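Local coordinates for beta-galactosidase (Trichoderma reesei, PDB 3OG2), which probably hydrolyses terminal non-reducing beta-D-galactose residues from beta-D-galactosides, at residues P903-D909 and G972-K978. Numbering follows the deposited sequence.
Sequences PLSFVFD and GLALKSK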
loop_
_atom_site.group_PDB
_atom_site.type_symbol
_atom_site.label_atom_id
_atom_site.label_comp_id
_atom_site.label_asym_id
_atom_site.label_seq_id
_atom_site.Cartn_x
_atom_site.Cartn_y
_atom_site.Cartn_z
ATOM N N PRO A 903 9.475 12.220 -10.010
ATOM C CA PRO A 903 9.542 10.761 -9.982
ATOM C C PRO A 903 10.307 10.161 -11.164
ATOM O O PRO A 903 10.067 10.531 -12.294
ATOM C CB PRO A 903 8.066 10.355 -10.037
ATOM C CG PRO A 903 7.340 11.542 -9.486
ATOM C CD PRO A 903 8.093 12.739 -10.036
ATOM N N LEU A 904 11.215 9.229 -10.841
ATOM C CA LEU A 904 12.037 8.565 -11.870
ATOM C C LEU A 904 11.766 7.083 -11.909
ATOM O O LEU A 904 11.504 6.465 -10.847
ATOM C CB LEU A 904 13.528 8.775 -11.582
ATOM C CG LEU A 904 13.971 10.242 -11.789
ATOM C CD1 LEU A 904 15.464 10.339 -11.436
ATOM C CD2 LEU A 904 13.702 10.732 -13.199
ATOM N N SER A 905 11.863 6.471 -13.098
ATOM C CA SER A 905 11.657 5.040 -13.183
ATOM C C SER A 905 12.498 4.496 -14.310
ATOM O O SER A 905 12.914 5.265 -15.193
ATOM C CB SER A 905 10.193 4.688 -13.502
ATOM O OG SER A 905 9.790 5.467 -14.617
ATOM N N PHE A 906 12.785 3.239 -14.252
ATOM C CA PHE A 906 13.585 2.535 -15.251
ATOM C C PHE A 906 12.657 1.720 -16.128
ATOM O O PHE A 906 11.898 0.937 -15.596
ATOM C CB PHE A 906 14.633 1.626 -14.617
ATOM C CG PHE A 906 15.690 2.413 -13.864
ATOM C CD1 PHE A 906 15.430 2.861 -12.582
ATOM C CD2 PHE A 906 16.908 2.677 -14.463
ATOM C CE1 PHE A 906 16.391 3.611 -11.900
ATOM C CE2 PHE A 906 17.861 3.437 -13.780
ATOM C CZ PHE A 906 17.599 3.884 -12.505
ATOM N N VAL A 907 12.740 1.914 -17.459
ATOM C CA VAL A 907 11.761 1.257 -18.333
ATOM C C VAL A 907 12.433 0.299 -19.298
ATOM O O VAL A 907 13.314 0.765 -20.072
ATOM C CB VAL A 907 10.929 2.252 -19.168
ATOM C CG1 VAL A 907 9.923 1.570 -20.085
ATOM C CG2 VAL A 907 10.186 3.166 -18.193
ATOM N N PHE A 908 12.046 -0.956 -19.297
ATOM C CA PHE A 908 12.530 -1.953 -20.223
ATOM C C PHE A 908 11.568 -1.976 -21.425
ATOM O O PHE A 908 10.350 -1.993 -21.243
ATOM C CB PHE A 908 12.458 -3.330 -19.529
ATOM C CG PHE A 908 13.533 -3.573 -18.476
ATOM C CD1 PHE A 908 13.463 -2.998 -17.208
ATOM C CD2 PHE A 908 14.644 -4.370 -18.704
ATOM C CE1 PHE A 908 14.454 -3.230 -16.241
ATOM C CE2 PHE A 908 15.618 -4.637 -17.775
ATOM C CZ PHE A 908 15.523 -4.073 -16.528
ATOM N N ASP A 909 12.174 -2.045 -22.617
ATOM C CA ASP A 909 11.390 -2.199 -23.849
ATOM C C ASP A 909 11.058 -3.669 -24.071
ATOM O O ASP A 909 11.970 -4.500 -24.050
ATOM C CB ASP A 909 12.217 -1.637 -25.009
ATOM C CG ASP A 909 11.628 -1.514 -26.376
ATOM O OD1 ASP A 909 10.454 -1.893 -26.537
ATOM O OD2 ASP A 909 12.315 -1.030 -27.304
ATOM N N GLY A 972 15.749 -2.313 -25.008
ATOM C CA GLY A 972 15.831 -0.867 -24.777
ATOM C C GLY A 972 15.688 -0.699 -23.273
ATOM O O GLY A 972 15.007 -1.496 -22.609
ATOM N N LEU A 973 16.371 0.319 -22.750
ATOM C CA LEU A 973 16.347 0.573 -21.311
ATOM C C LEU A 973 16.493 2.084 -21.148
ATOM O O LEU A 973 17.448 2.660 -21.682
ATOM C CB LEU A 973 17.479 -0.178 -20.632
ATOM C CG LEU A 973 17.565 0.011 -19.113
ATOM C CD1 LEU A 973 16.327 -0.579 -18.457
ATOM C CD2 LEU A 973 18.856 -0.626 -18.618
ATOM N N ALA A 974 15.529 2.746 -20.503
ATOM C CA ALA A 974 15.539 4.174 -20.453
ATOM C C ALA A 974 15.113 4.635 -19.072
ATOM O O ALA A 974 14.362 3.959 -18.384
ATOM C CB ALA A 974 14.596 4.720 -21.526
ATOM N N LEU A 975 15.595 5.783 -18.671
ATOM C CA LEU A 975 15.136 6.467 -17.481
ATOM C C LEU A 975 13.976 7.337 -17.877
ATOM O O LEU A 975 14.147 8.122 -18.818
ATOM C CB LEU A 975 16.382 7.172 -16.957
ATOM C CG LEU A 975 16.334 7.844 -15.627
ATOM C CD1 LEU A 975 16.135 6.763 -14.555
ATOM C CD2 LEU A 975 17.591 8.666 -15.403
ATOM N N LYS A 976 12.866 7.241 -17.218
ATOM C CA LYS A 976 11.686 8.071 -17.478
ATOM C C LYS A 976 11.391 8.959 -16.278
ATOM O O LYS A 976 11.516 8.553 -15.111
ATOM C CB LYS A 976 10.449 7.202 -17.822
ATOM C CG LYS A 976 10.800 6.425 -19.092
ATOM C CD LYS A 976 10.988 7.330 -20.303
ATOM C CE LYS A 976 10.926 6.537 -21.592
ATOM N NZ LYS A 976 10.595 7.360 -22.784
ATOM N N SER A 977 10.961 10.186 -16.565
ATOM C CA SER A 977 10.559 11.109 -15.510
ATOM C C SER A 977 9.061 11.438 -15.681
ATOM O O SER A 977 8.547 11.470 -16.798
ATOM C CB SER A 977 11.374 12.387 -15.494
ATOM O OG SER A 977 11.196 13.061 -16.755
ATOM N N LYS A 978 8.400 11.688 -14.555
ATOM C CA LYS A 978 7.034 12.224 -14.606
ATOM C C LYS A 978 7.157 13.735 -14.551
ATOM O O LYS A 978 8.229 14.286 -14.278
ATOM C CB LYS A 978 6.224 11.648 -13.473
ATOM C CG LYS A 978 6.206 10.126 -13.432
ATOM C CD LYS A 978 5.525 9.496 -14.626
ATOM C CE LYS A 978 5.823 7.986 -14.669
ATOM N NZ LYS A 978 5.076 7.354 -15.792
#
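Segments 903-909 and 972-978 pair as antiparallel beta strands. The axes of the short segments 904-908 and 973-977 come within 4.7 Å, with 150° between the N-to-C directions. The pairing belongs to a small antiparallel sheet of a beta sandwich in the C-terminal part of the chain. Ser905–Lys976 and Val907–Ala974 are hydrogen-bonded pairs. Ser905 N donates to Lys976 O (2.9 Å) and Lys976 N to Ser905 O (2.8 Å). Val907 N donates to Ala974 O (2.8 Å) and Ala974 N to Val907 O (3.0 Å). One further backbone hydrogen bond extends the pairing at each end: Lys978 N to Pro903 O (3.0 Å) and Asp909 N to Gly972 O (2.9 Å). Segment 903-909 is flanked by 973-977 on one edge and 940-943 on the other.

One face carries Leu904, Phe906, Phe908, Leu973, Leu975 and Ser977. Its apolar side chains are buried. Phe906 and Phe908 also reach strand 917-923 of the five-stranded antiparallel sheet, and Leu973 touches Val958 there. This face therefore joins the two sheets in a hydrophobic core. Phe908 also stacks on Tyr931.

The other face is more polar. Val907 CG2 packs against Lys976 CG at 3.4 Å, while Lys976 NZ makes no contact with 903-909. Ser905 OG hydrogen-bonds to Glu940 on the neighbouring strand.

The contact lies away from the galactose site and is structural. On the face with Phe906 and Phe908, a leucine methyl lies over each ring in a CH-pi contact. Leu975 CD1 sits 3.9 Å from the Phe906 ring centroid, and Leu973 CD1 sits 3.8 Å from that of Phe908, only 6° off the ring normal.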